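Local coordinates for protein MupZ (Pseudomonas fluorescens, PDB 6FXD) that probably acts as an epoxide hydrolase in the Rieske oxygenase/epoxide hydrolase cascade that creates oxygen heterocycles during mupirocin biosynthesis, at residues 25-30 with 103-108; 58-63 with 73-78; 80-85 with 118-123. All blocks are in the same frame, centred on the assembly; numbering follows the deposited sequence. Where two conformers were deposited one is given.

Interaction 1: residues 25-30 with 103-108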
ATOM      1  N   MET A  25      -1.533  -1.860  17.022  1.00 23.80           N
ATOM      2  CA  MET A  25      -1.333  -1.109  18.256  1.00 23.70           C
ATOM      3  C   MET A  25      -2.657  -1.016  18.999  1.00 22.93           C
ATOM      4  O   MET A  25      -3.685  -0.673  18.405  1.00 26.89           O
ATOM      5  CB  MET A  25      -0.810   0.299  17.969  1.00 23.91           C
ATOM      6  CG  MET A  25      -0.495   1.108  19.250  1.00 26.18           C
ATOM      7  SD  MET A  25       0.103   2.802  18.931  1.00 27.98           S
ATOM      8  CE  MET A  25      -1.332   3.568  18.130  1.00 27.84           C
ATOM      9  N   ALA A  26      -2.640  -1.345  20.291  1.00 21.54           N
ATOM     10  CA  ALA A  26      -3.799  -1.203  21.157  1.00 21.42           C
ATOM     11  C   ALA A  26      -3.515  -0.101  22.165  1.00 19.11           C
ATOM     12  O   ALA A  26      -2.387   0.022  22.658  1.00 20.40           O
ATOM     13  CB  ALA A  26      -4.079  -2.501  21.908  1.00 22.24           C
ATOM     14  N   MET A  27      -4.522   0.718  22.466  1.00 20.41           N
ATOM     15  CA  MET A  27      -4.369   1.810  23.427  1.00 20.25           C
ATOM     16  C   MET A  27      -5.585   1.882  24.340  1.00 20.49           C
ATOM     17  O   MET A  27      -6.590   2.520  23.989  1.00 21.43           O
ATOM     18  CB  MET A  27      -4.179   3.157  22.732  1.00 21.66           C
ATOM     19  CG  MET A  27      -2.943   3.230  21.842  1.00 23.52           C
ATOM     20  SD  MET A  27      -2.510   4.886  21.335  1.00 23.71           S
ATOM     21  CE  MET A  27      -3.992   5.334  20.401  1.00 23.79           C
ATOM     22  N   PRO A  28      -5.538   1.258  25.510  1.00 19.08           N
ATOM     23  CA  PRO A  28      -6.540   1.553  26.537  1.00 19.57           C
ATOM     24  C   PRO A  28      -6.223   2.858  27.249  1.00 18.93           C
ATOM     25  O   PRO A  28      -5.057   3.170  27.511  1.00 19.84           O
ATOM     26  CB  PRO A  28      -6.368   0.391  27.512  1.00 20.62           C
ATOM     27  CG  PRO A  28      -4.907   0.054  27.382  1.00 21.59           C
ATOM     28  CD  PRO A  28      -4.572   0.231  25.934  1.00 20.06           C
ATOM     29  N   TYR A  29      -7.277   3.629  27.537  1.00 18.75           N
ATOM     30  CA  TYR A  29      -7.212   4.851  28.331  1.00 19.21           C
ATOM     31  C   TYR A  29      -7.946   4.579  29.637  1.00 19.84           C
ATOM     32  O   TYR A  29      -9.086   4.095  29.619  1.00 21.79           O
ATOM     33  CB  TYR A  29      -7.854   6.046  27.597  1.00 20.57           C
ATOM     34  CG  TYR A  29      -7.038   6.516  26.423  1.00 22.12           C
ATOM     35  CD1 TYR A  29      -7.044   5.802  25.238  1.00 21.21           C
ATOM     36  CD2 TYR A  29      -6.246   7.669  26.497  1.00 22.86           C
ATOM     37  CE1 TYR A  29      -6.315   6.244  24.123  1.00 20.93           C
ATOM     38  CE2 TYR A  29      -5.497   8.100  25.400  1.00 22.02           C
ATOM     39  CZ  TYR A  29      -5.543   7.383  24.218  1.00 22.82           C
ATOM     40  OH  TYR A  29      -4.801   7.788  23.131  1.00 24.80           O
ATOM     41  N   PHE A  30      -7.302   4.890  30.756  1.00 20.17           N
ATOM     42  CA  PHE A  30      -7.803   4.550  32.082  1.00 20.16           C
ATOM     43  C   PHE A  30      -8.225   5.801  32.835  1.00 21.47           C
ATOM     44  O   PHE A  30      -7.523   6.818  32.810  1.00 23.24           O
ATOM     45  CB  PHE A  30      -6.744   3.834  32.924  1.00 20.66           C
ATOM     46  CG  PHE A  30      -6.171   2.612  32.276  1.00 20.82           C
ATOM     47  CD1 PHE A  30      -5.088   2.693  31.414  1.00 23.06           C
ATOM     48  CD2 PHE A  30      -6.676   1.348  32.577  1.00 21.34           C
ATOM     49  CE1 PHE A  30      -4.545   1.561  30.833  1.00 23.60           C
ATOM     50  CE2 PHE A  30      -6.123   0.209  32.001  1.00 23.03           C
ATOM     51  CZ  PHE A  30      -5.069   0.320  31.125  1.00 23.60           C
ATOM     52  N   ARG A 103     -11.754   4.411  27.117  1.00 25.93           N
ATOM     53  CA  ARG A 103     -11.573   4.392  25.671  1.00 26.14           C
ATOM     54  C   ARG A 103     -10.631   3.235  25.370  1.00 23.79           C
ATOM     55  O   ARG A 103      -9.718   2.968  26.150  1.00 23.69           O
ATOM     56  CB  ARG A 103     -10.964   5.706  25.140  1.00 32.43           C
ATOM     57  CG  ARG A 103     -11.230   5.940  23.651  1.00 39.06           C
ATOM     58  CD  ARG A 103     -10.261   6.911  22.941  1.00 40.30           C
ATOM     59  NE  ARG A 103      -9.724   7.959  23.799  1.00 37.58           N
ATOM     60  CZ  ARG A 103      -8.702   8.759  23.487  1.00 39.20           C
ATOM     61  NH1 ARG A 103      -8.080   8.654  22.317  1.00 39.45           N
ATOM     62  NH2 ARG A 103      -8.299   9.667  24.353  1.00 38.93           N
ATOM     63  N   TYR A 104     -10.869   2.525  24.272  1.00 23.75           N
ATOM     64  CA  TYR A 104      -9.982   1.436  23.865  1.00 22.33           C
ATOM     65  C   TYR A 104      -9.873   1.472  22.344  1.00 23.52           C
ATOM     66  O   TYR A 104     -10.837   1.159  21.637  1.00 26.99           O
ATOM     67  CB  TYR A 104     -10.483   0.079  24.379  1.00 23.69           C
ATOM     68  CG  TYR A 104      -9.558  -1.068  24.056  1.00 25.19           C
ATOM     69  CD1 TYR A 104      -8.337  -1.202  24.701  1.00 26.81           C
ATOM     70  CD2 TYR A 104      -9.900  -2.011  23.091  1.00 26.70           C
ATOM     71  CE1 TYR A 104      -7.483  -2.250  24.405  1.00 30.16           C
ATOM     72  CE2 TYR A 104      -9.056  -3.059  22.785  1.00 29.72           C
ATOM     73  CZ  TYR A 104      -7.850  -3.177  23.450  1.00 31.76           C
ATOM     74  OH  TYR A 104      -7.002  -4.214  23.151  1.00 35.40           O
ATOM     75  N   GLU A 105      -8.704   1.851  21.845  1.00 21.85           N
ATOM     76  CA  GLU A 105      -8.477   1.990  20.411  1.00 22.20           C
ATOM     77  C   GLU A 105      -7.563   0.884  19.913  1.00 22.51           C
ATOM     78  O   GLU A 105      -6.623   0.484  20.597  1.00 23.80           O
ATOM     79  CB  GLU A 105      -7.801   3.318  20.073  1.00 25.92           C
ATOM     80  CG  GLU A 105      -8.601   4.496  20.481  1.00 29.39           C
ATOM     81  CD  GLU A 105      -8.020   5.819  20.000  1.00 31.18           C
ATOM     82  OE1 GLU A 105      -7.020   5.834  19.238  1.00 29.69           O
ATOM     83  OE2 GLU A 105      -8.562   6.855  20.418  1.00 31.58           O
ATOM     84  N   VAL A 106      -7.819   0.417  18.696  1.00 22.19           N
ATOM     85  CA  VAL A 106      -6.974  -0.579  18.053  1.00 22.33           C
ATOM     86  C   VAL A 106      -6.658  -0.061  16.660  1.00 22.29           C
ATOM     87  O   VAL A 106      -7.578   0.219  15.882  1.00 23.76           O
ATOM     88  CB  VAL A 106      -7.657  -1.954  17.980  1.00 25.64           C
ATOM     89  CG1 VAL A 106      -6.753  -2.934  17.266  1.00 28.76           C
ATOM     90  CG2 VAL A 106      -7.970  -2.474  19.392  1.00 26.17           C
ATOM     91  N   HIS A 107      -5.373   0.058  16.338  1.00 21.90           N
ATOM     92  CA  HIS A 107      -4.916   0.561  15.047  1.00 22.38           C
ATOM     93  C   HIS A 107      -4.112  -0.510  14.333  1.00 24.14           C
ATOM     94  O   HIS A 107      -3.277  -1.174  14.949  1.00 24.87           O
ATOM     95  CB  HIS A 107      -4.002   1.772  15.229  1.00 23.93           C
ATOM     96  CG  HIS A 107      -4.651   2.930  15.917  1.00 25.00           C
ATOM     97  ND1 HIS A 107      -4.821   4.154  15.300  1.00 28.09           N
ATOM     98  CD2 HIS A 107      -5.174   3.059  17.157  1.00 25.11           C
ATOM     99  CE1 HIS A 107      -5.404   4.991  16.141  1.00 27.42           C
ATOM    100  NE2 HIS A 107      -5.641   4.346  17.269  1.00 24.88           N
ATOM    101  N   GLY A 108      -4.332  -0.646  13.028  1.00 22.76           N
ATOM    102  CA  GLY A 108      -3.618  -1.622  12.237  1.00 23.08           C
ATOM    103  C   GLY A 108      -4.238  -1.786  10.865  1.00 23.96           C
ATOM    104  O   GLY A 108      -5.271  -1.179  10.573  1.00 24.63           O
TER
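The guanidinium of Arg103 lies flat on the ring of Tyr29, its CZ 3.5 Å from the ring centroid and the two planes only 11° apart, a stack with cation-pi character. A bend at chi3 (-31°) turns the end of the arginine chain back over the ring. Farther along the same face, Met25 CE rests over the His107 ring, 4.2 Å from its centroid, in a CH-pi contact, while Met27 CE packs 3.3 Å from Glu105 OE1. Strands 25-30 and 103-108 run antiparallel, the first and last strands of a ferredoxin-like beta-alpha-beta-beta-alpha-beta core, and the hydrogen-bonded pairs Met25-His107, Met27-Glu105 and Tyr29-Arg103 bring these side chains onto one face. Glu105 ties that face together. Its OE2 receives Arg103 NH1 at 2.7 Å, within the guanidinium plane but from above the carboxylate plane; its OE1 offers the anti lone pair to His107 NE2 at 2.8 Å. On the reverse face, Pro28 CB meets the edge of the Tyr104 ring. Beyond this shell, Tyr29 OH bonds to Glu105 of the second subunit, whose carboxylate also forms a salt bridge with Arg103, and His107 ND1 reaches Ser63 of that subunit.

Interaction 2: residues 58-63 with 73-78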
ATOM      1  N   LEU A  58       6.160  -5.940  20.855  1.00 22.74           N
ATOM      2  CA  LEU A  58       7.297  -5.106  20.485  1.00 22.38           C
ATOM      3  C   LEU A  58       7.477  -3.890  21.382  1.00 22.93           C
ATOM      4  O   LEU A  58       8.601  -3.394  21.513  1.00 24.68           O
ATOM      5  CB  LEU A  58       7.139  -4.628  19.039  1.00 25.43           C
ATOM      6  CG  LEU A  58       6.888  -5.719  17.997  1.00 28.60           C
ATOM      7  CD1 LEU A  58       6.609  -5.098  16.623  1.00 29.46           C
ATOM      8  CD2 LEU A  58       8.050  -6.696  17.924  1.00 31.80           C
ATOM      9  N   TYR A  59       6.397  -3.368  21.959  1.00 21.61           N
ATOM     10  CA  TYR A  59       6.464  -2.194  22.814  1.00 22.15           C
ATOM     11  C   TYR A  59       5.286  -2.247  23.774  1.00 20.16           C
ATOM     12  O   TYR A  59       4.178  -2.596  23.373  1.00 21.04           O
ATOM     13  CB  TYR A  59       6.347  -0.926  21.971  1.00 22.86           C
ATOM     14  CG  TYR A  59       6.601   0.353  22.718  1.00 24.34           C
ATOM     15  CD1 TYR A  59       5.576   0.992  23.413  1.00 25.01           C
ATOM     16  CD2 TYR A  59       7.854   0.955  22.697  1.00 26.11           C
ATOM     17  CE1 TYR A  59       5.797   2.170  24.097  1.00 24.81           C
ATOM     18  CE2 TYR A  59       8.081   2.135  23.369  1.00 27.44           C
ATOM     19  CZ  TYR A  59       7.052   2.741  24.065  1.00 27.97           C
ATOM     20  OH  TYR A  59       7.279   3.917  24.739  1.00 30.86           O
ATOM     21  N   TYR A  60       5.525  -1.900  25.039  1.00 21.09           N
ATOM     22  CA  TYR A  60       4.452  -1.915  26.034  1.00 20.76           C
ATOM     23  C   TYR A  60       4.830  -0.875  27.087  1.00 20.94           C
ATOM     24  O   TYR A  60       5.747  -1.110  27.886  1.00 23.89           O
ATOM     25  CB  TYR A  60       4.330  -3.304  26.646  1.00 21.11           C
ATOM     26  CG  TYR A  60       3.127  -3.538  27.524  1.00 20.39           C
ATOM     27  CD1 TYR A  60       1.868  -3.799  26.979  1.00 21.37           C
ATOM     28  CD2 TYR A  60       3.260  -3.548  28.910  1.00 21.66           C
ATOM     29  CE1 TYR A  60       0.776  -4.060  27.806  1.00 21.50           C
ATOM     30  CE2 TYR A  60       2.183  -3.779  29.729  1.00 22.30           C
ATOM     31  CZ  TYR A  60       0.949  -4.047  29.187  1.00 21.91           C
ATOM     32  OH  TYR A  60      -0.096  -4.279  30.048  1.00 25.25           O
ATOM     33  N   GLY A  61       4.141   0.257  27.104  1.00 20.28           N
ATOM     34  CA  GLY A  61       4.522   1.345  27.990  1.00 21.41           C
ATOM     35  C   GLY A  61       3.335   2.130  28.508  1.00 19.67           C
ATOM     36  O   GLY A  61       2.372   2.383  27.777  1.00 21.73           O
ATOM     37  N   PHE A  62       3.423   2.547  29.772  1.00 19.59           N
ATOM     38  CA  PHE A  62       2.362   3.280  30.456  1.00 18.18           C
ATOM     39  C   PHE A  62       2.734   4.753  30.591  1.00 18.19           C
ATOM     40  O   PHE A  62       3.861   5.087  30.981  1.00 19.96           O
ATOM     41  CB  PHE A  62       2.103   2.711  31.856  1.00 19.36           C
ATOM     42  CG  PHE A  62       1.404   1.386  31.853  1.00 19.71           C
ATOM     43  CD1 PHE A  62       0.009   1.299  31.741  1.00 20.34           C
ATOM     44  CD2 PHE A  62       2.137   0.208  31.952  1.00 21.06           C
ATOM     45  CE1 PHE A  62      -0.627   0.061  31.758  1.00 20.01           C
ATOM     46  CE2 PHE A  62       1.503  -1.021  31.951  1.00 21.49           C
ATOM     47  CZ  PHE A  62       0.134  -1.096  31.853  1.00 20.00           C
ATOM     48  N   SER A  63       1.772   5.632  30.308  0.65 17.89           N
ATOM     49  CA  SER A  63       1.945   7.079  30.408  0.65 17.77           C
ATOM     50  C   SER A  63       0.755   7.679  31.146  0.65 19.00           C
ATOM     51  O   SER A  63      -0.309   7.068  31.235  0.65 18.69           O
ATOM     52  CB  SER A  63       2.001   7.749  29.031  0.65 19.27           C
ATOM     53  OG  SER A  63       2.998   7.166  28.227  0.65 19.71           O
ATOM     54  N   GLU A  73       0.505  -0.297  23.360  1.00 19.44           N
ATOM     55  CA  GLU A  73       0.826  -1.704  23.174  1.00 20.07           C
ATOM     56  C   GLU A  73       1.018  -1.945  21.688  1.00 20.08           C
ATOM     57  O   GLU A  73       0.080  -1.768  20.911  1.00 23.05           O
ATOM     58  CB  GLU A  73      -0.323  -2.566  23.689  1.00 21.16           C
ATOM     59  CG  GLU A  73      -0.931  -2.077  25.005  1.00 23.09           C
ATOM     60  CD  GLU A  73      -2.046  -2.964  25.534  1.00 26.14           C
ATOM     61  OE1 GLU A  73      -2.329  -4.012  24.911  1.00 29.19           O
ATOM     62  OE2 GLU A  73      -2.647  -2.595  26.569  1.00 28.18           O
ATOM     63  N   VAL A  74       2.209  -2.369  21.292  1.00 19.81           N
ATOM     64  CA  VAL A  74       2.526  -2.600  19.885  1.00 20.29           C
ATOM     65  C   VAL A  74       2.865  -4.072  19.709  1.00 19.00           C
ATOM     66  O   VAL A  74       3.756  -4.589  20.397  1.00 21.72           O
ATOM     67  CB  VAL A  74       3.671  -1.692  19.403  1.00 23.33           C
ATOM     68  CG1 VAL A  74       3.907  -1.923  17.921  1.00 23.88           C
ATOM     69  CG2 VAL A  74       3.333  -0.217  19.684  1.00 22.78           C
ATOM     70  N   TYR A  75       2.165  -4.744  18.790  1.00 21.24           N
ATOM     71  CA  TYR A  75       2.326  -6.171  18.558  1.00 22.64           C
ATOM     72  C   TYR A  75       2.706  -6.410  17.106  1.00 22.15           C
ATOM     73  O   TYR A  75       2.323  -5.646  16.222  1.00 23.85           O
ATOM     74  CB  TYR A  75       1.029  -6.940  18.882  1.00 22.89           C
ATOM     75  CG  TYR A  75       0.586  -6.692  20.306  1.00 26.10           C
ATOM     76  CD1 TYR A  75       1.154  -7.396  21.367  1.00 27.60           C
ATOM     77  CD2 TYR A  75      -0.363  -5.719  20.599  1.00 26.88           C
ATOM     78  CE1 TYR A  75       0.779  -7.144  22.675  1.00 27.76           C
ATOM     79  CE2 TYR A  75      -0.740  -5.457  21.897  1.00 27.77           C
ATOM     80  CZ  TYR A  75      -0.183  -6.181  22.937  1.00 28.16           C
ATOM     81  OH  TYR A  75      -0.560  -5.918  24.231  1.00 29.43           O
ATOM     82  N   SER A  76       3.458  -7.480  16.854  1.00 24.40           N
ATOM     83  CA  SER A  76       3.928  -7.704  15.491  1.00 26.19           C
ATOM     84  C   SER A  76       2.797  -8.042  14.523  1.00 27.16           C
ATOM     85  O   SER A  76       2.970  -7.860  13.311  1.00 28.84           O
ATOM     86  CB  SER A  76       5.047  -8.747  15.460  1.00 31.31           C
ATOM     87  OG  SER A  76       4.614  -9.960  16.031  1.00 36.52           O
ATOM     88  N   ASP A  77       1.670  -8.553  15.021  1.00 25.80           N
ATOM     89  CA  ASP A  77       0.492  -8.830  14.202  1.00 27.19           C
ATOM     90  C   ASP A  77      -0.709  -9.004  15.130  1.00 25.73           C
ATOM     91  O   ASP A  77      -0.588  -8.905  16.353  1.00 26.19           O
ATOM     92  CB  ASP A  77       0.716 -10.040  13.284  1.00 29.80           C
ATOM     93  CG  ASP A  77       1.082 -11.314  14.048  1.00 33.55           C
ATOM     94  OD1 ASP A  77       0.811 -11.410  15.262  1.00 33.06           O
ATOM     95  OD2 ASP A  77       1.630 -12.239  13.414  1.00 38.02           O
ATOM     96  N   ALA A  78      -1.875  -9.281  14.530  1.00 27.97           N
ATOM     97  CA  ALA A  78      -3.102  -9.410  15.310  1.00 27.32           C
ATOM     98  C   ALA A  78      -3.001 -10.561  16.297  1.00 26.90           C
ATOM     99  O   ALA A  78      -3.493 -10.462  17.428  1.00 26.29           O
ATOM    100  CB  ALA A  78      -4.294  -9.622  14.370  1.00 28.36           C
TER
HETATM  101  O   HOH W   1      -2.668  -4.503  28.718  1.00 40.72           O
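Leu58 and Tyr59 both face Val74 in a classic beta bulge, where strand 58-63 runs antiparallel to strand 73-75: Leu58 N donates to Val74 O at 2.8 Å, Tyr59 N adds a weak bond to the same oxygen, and Val74 N returns a 2.9 Å bond to Tyr59 O. The bulge lies in the beta hairpin formed by strands 57-65 and 68-75. Tyr59 CB packs against Val74 CB at 3.8 Å, and Leu58 reaches past the bulge to lay CD1 against Ser76, just after strand 73-75 ends.

On the opposite face Tyr60 and Glu73 lie alongside each other and point the same way. With CG of Tyr60 anti to the backbone N (chi1 -170°), the ring leans across the neighbouring strand, and its CE1 comes within 3.8 Å of Glu73 CD. The glutamate is extended beyond CG, which lays its carboxylate beside CE1, short of the hydroxyl. A water spans the remaining gap between Tyr60 OH and Glu73 OE2, 2.9 Å from each, donating to the carboxylate. Tyr75 OH donates to the other oxygen, Glu73 OE1, at 2.7 Å, approaching from above the carboxylate plane. A leucine in place of Glu73 would probably leave the Tyr75 hydroxyl and the bridging water without their acceptor, and Tyr60 OH without its link to this strand. His84 meets both tyrosine rings, and helix 37-51 covers Tyr60. Engaged through both oxygens, the buried carboxylate is held against rotation and links two phenols, one directly and one through water.

Interaction 3: residues 80-85 with 118-123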
ATOM      1  N   GLY A  80      -0.440 -11.492  17.919  1.00 27.05           N
ATOM      2  CA  GLY A  80       0.262 -11.038  19.113  1.00 26.05           C
ATOM      3  C   GLY A  80      -0.668 -10.384  20.117  1.00 23.46           C
ATOM      4  O   GLY A  80      -0.530 -10.580  21.330  1.00 23.36           O
ATOM      5  N   LEU A  81      -1.612  -9.575  19.632  1.00 23.19           N
ATOM      6  CA  LEU A  81      -2.568  -8.934  20.533  1.00 23.50           C
ATOM      7  C   LEU A  81      -3.479  -9.972  21.177  1.00 23.49           C
ATOM      8  O   LEU A  81      -3.752  -9.904  22.382  1.00 23.60           O
ATOM      9  CB  LEU A  81      -3.350  -7.826  19.801  1.00 26.04           C
ATOM     10  CG  LEU A  81      -4.439  -7.067  20.577  1.00 27.93           C
ATOM     11  CD1 LEU A  81      -3.973  -6.607  21.958  1.00 31.72           C
ATOM     12  CD2 LEU A  81      -4.974  -5.868  19.777  1.00 28.55           C
ATOM     13  N   LEU A  82      -3.933 -10.958  20.401  1.00 24.31           N
ATOM     14  CA  LEU A  82      -4.738 -12.026  20.983  1.00 23.80           C
ATOM     15  C   LEU A  82      -3.937 -12.809  22.018  1.00 23.66           C
ATOM     16  O   LEU A  82      -4.482 -13.194  23.060  1.00 25.47           O
ATOM     17  CB  LEU A  82      -5.297 -12.932  19.884  1.00 25.94           C
ATOM     18  CG  LEU A  82      -6.187 -12.177  18.875  1.00 28.04           C
ATOM     19  CD1 LEU A  82      -6.674 -13.052  17.718  1.00 30.19           C
ATOM     20  CD2 LEU A  82      -7.356 -11.475  19.582  1.00 27.63           C
ATOM     21  N   ASN A  83      -2.650 -13.066  21.750  1.00 24.40           N
ATOM     22  CA  ASN A  83      -1.849 -13.790  22.735  1.00 24.22           C
ATOM     23  C   ASN A  83      -1.734 -12.997  24.022  1.00 22.56           C
ATOM     24  O   ASN A  83      -1.708 -13.581  25.114  1.00 23.29           O
ATOM     25  CB  ASN A  83      -0.448 -14.109  22.207  1.00 26.56           C
ATOM     26  CG  ASN A  83      -0.452 -15.119  21.097  1.00 30.63           C
ATOM     27  OD1 ASN A  83      -1.426 -15.841  20.902  1.00 33.31           O
ATOM     28  ND2 ASN A  83       0.661 -15.205  20.377  1.00 32.21           N
ATOM     29  N   HIS A  84      -1.654 -11.666  23.916  1.00 22.12           N
ATOM     30  CA  HIS A  84      -1.566 -10.825  25.110  1.00 21.36           C
ATOM     31  C   HIS A  84      -2.837 -10.915  25.943  1.00 24.02           C
ATOM     32  O   HIS A  84      -2.781 -11.001  27.181  1.00 23.73           O
ATOM     33  CB  HIS A  84      -1.326  -9.370  24.701  1.00 22.57           C
ATOM     34  CG  HIS A  84      -1.375  -8.401  25.844  1.00 22.83           C
ATOM     35  ND1 HIS A  84      -0.390  -8.344  26.811  1.00 23.25           N
ATOM     36  CD2 HIS A  84      -2.272  -7.437  26.162  1.00 23.41           C
ATOM     37  CE1 HIS A  84      -0.686  -7.393  27.679  1.00 23.09           C
ATOM     38  NE2 HIS A  84      -1.819  -6.824  27.305  1.00 24.09           N
ATOM     39  N   LEU A  85      -3.990 -10.884  25.275  1.00 24.50           N
ATOM     40  CA  LEU A  85      -5.276 -11.017  25.947  1.00 26.84           C
ATOM     41  C   LEU A  85      -5.317 -12.274  26.803  1.00 25.28           C
ATOM     42  O   LEU A  85      -5.771 -12.234  27.951  1.00 26.83           O
ATOM     43  CB  LEU A  85      -6.376 -11.070  24.888  1.00 31.29           C
ATOM     44  CG  LEU A  85      -7.706 -10.400  25.203  1.00 39.03           C
ATOM     45  CD1 LEU A  85      -7.490  -8.905  25.226  1.00 41.18           C
ATOM     46  CD2 LEU A  85      -8.738 -10.778  24.154  1.00 40.52           C
ATOM     47  N   GLY A 118     -14.019  -9.787  16.149  1.00 29.80           N
ATOM     48  CA  GLY A 118     -14.752 -10.779  16.908  1.00 28.69           C
ATOM     49  C   GLY A 118     -14.239 -10.932  18.331  1.00 29.15           C
ATOM     50  O   GLY A 118     -14.973 -10.709  19.298  1.00 29.82           O
ATOM     51  N   PRO A 119     -12.966 -11.321  18.484  1.00 27.60           N
ATOM     52  CA  PRO A 119     -12.417 -11.516  19.839  1.00 28.28           C
ATOM     53  C   PRO A 119     -12.471 -10.295  20.741  1.00 27.72           C
ATOM     54  O   PRO A 119     -12.601 -10.459  21.961  1.00 30.06           O
ATOM     55  CB  PRO A 119     -10.967 -11.949  19.575  1.00 30.37           C
ATOM     56  CG  PRO A 119     -10.945 -12.448  18.186  1.00 32.00           C
ATOM     57  CD  PRO A 119     -12.016 -11.736  17.438  1.00 29.09           C
ATOM     58  N   LEU A 120     -12.344  -9.079  20.204  1.00 26.89           N
ATOM     59  CA  LEU A 120     -12.303  -7.885  21.037  1.00 27.40           C
ATOM     60  C   LEU A 120     -13.652  -7.185  21.158  1.00 27.68           C
ATOM     61  O   LEU A 120     -13.719  -6.102  21.747  1.00 28.56           O
ATOM     62  CB  LEU A 120     -11.252  -6.900  20.507  1.00 27.07           C
ATOM     63  CG  LEU A 120      -9.841  -7.467  20.356  1.00 30.20           C
ATOM     64  CD1 LEU A 120      -8.869  -6.360  19.927  1.00 29.54           C
ATOM     65  CD2 LEU A 120      -9.398  -8.107  21.649  1.00 32.19           C
ATOM     66  N   ALA A 121     -14.720  -7.771  20.615  1.00 28.49           N
ATOM     67  CA  ALA A 121     -16.010  -7.084  20.615  1.00 29.67           C
ATOM     68  C   ALA A 121     -16.423  -6.676  22.025  1.00 30.98           C
ATOM     69  O   ALA A 121     -17.034  -5.618  22.222  1.00 32.23           O
ATOM     70  CB  ALA A 121     -17.076  -7.975  19.978  1.00 32.45           C
ATOM     71  N   PHE A 122     -16.073  -7.493  23.024  1.00 31.83           N
ATOM     72  CA  PHE A 122     -16.463  -7.202  24.401  1.00 34.98           C
ATOM     73  C   PHE A 122     -15.846  -5.912  24.926  1.00 34.47           C
ATOM     74  O   PHE A 122     -16.353  -5.349  25.903  1.00 35.56           O
ATOM     75  CB  PHE A 122     -16.121  -8.382  25.314  1.00 34.71           C
ATOM     76  CG  PHE A 122     -14.661  -8.470  25.688  1.00 35.08           C
ATOM     77  CD1 PHE A 122     -13.748  -9.075  24.837  1.00 34.89           C
ATOM     78  CD2 PHE A 122     -14.210  -7.963  26.899  1.00 35.08           C
ATOM     79  CE1 PHE A 122     -12.412  -9.165  25.184  1.00 36.50           C
ATOM     80  CE2 PHE A 122     -12.869  -8.049  27.255  1.00 35.66           C
ATOM     81  CZ  PHE A 122     -11.972  -8.654  26.401  1.00 35.57           C
ATOM     82  N   MET A 123     -14.764  -5.439  24.307  1.00 32.95           N
ATOM     83  CA  MET A 123     -14.122  -4.189  24.688  1.00 35.29           C
ATOM     84  C   MET A 123     -14.725  -2.978  23.993  1.00 33.78           C
ATOM     85  O   MET A 123     -14.303  -1.852  24.277  1.00 33.00           O
ATOM     86  CB  MET A 123     -12.627  -4.235  24.361  1.00 39.47           C
ATOM     87  CG  MET A 123     -11.828  -5.179  25.224  1.00 43.86           C
ATOM     88  SD  MET A 123     -11.828  -4.697  26.967  1.00 50.59           S
ATOM     89  CE  MET A 123     -11.206  -3.019  26.891  1.00 52.78           C
TER
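Leu120 puts its two methyls against different turns of helix 80-85: CD1 lies 3.9 Å from Leu81 CD2, and CD2 lies 3.7 Å from Leu85 CD2. Leu81 and Leu85 are four residues apart and project from the same side of the helix, so the forked end of Leu120 spans one turn. Its CG stands anti to the carbonyl carbon (chi1 -55°), a setting that directs the branch out of the loop and at the helix.

Leu85 is the second main contributor. Besides meeting Leu120 through both of its methyls, it extends CD2 to the rim of the Phe122 ring, 4.1 Å from CE1 and near the ring plane, with the two side chains coming from opposite directions. Met123 CG, from the same segment as Phe122, lies over one face of that ring.

Leu82, next to Leu81 in the helix, turns to the proline instead. Its CD2 presses on the pyrrolidine of Pro119, 3.6 Å from CB, and comes more loosely to Leu120. Pro119 sits in a type I turn from Gly118 to Ala121, closed by a bond from Ala121 N to Gly118 O, and the turn presents Pro119 and Leu120 together to the helix. No hydrogen bond joins the two segments; the side-chain contacts between them are all apolar.

Inward from this partly buried seam, Leu81 packs on Tyr75 and Tyr104 and Leu120 on Val106, so the loop preceding strand 126-135 closes against helix 78-94 over strands 68-75 and 100-108 of the sheet.

Overall arrangement
Interactions 1 and 2 belong to one sheet, centres about 10 Å apart: strands 24-31 and 68-75 are neighbours, and Ala26 N lies 2.8 Å from Glu73 O in a probable hydrogen bond. Both touch the second subunit, which continues the sheet beside 58-63. Interaction 3 adds part of the layer over one face, helix 78-94 with the loop before strand 126-135, about 11 Å from interaction 1 and 13 Å from interaction 2 between centres. Its Leu81 CD2 comes 4.1 Å from Ala26 CB, and Leu81 CD1 3.4 Å from Tyr75 CE2. Along the chain, interaction 2 nests inside the loop closed by interaction 1, whereas 1 and 3 interleave, knitting the sheet to one of its covering helices.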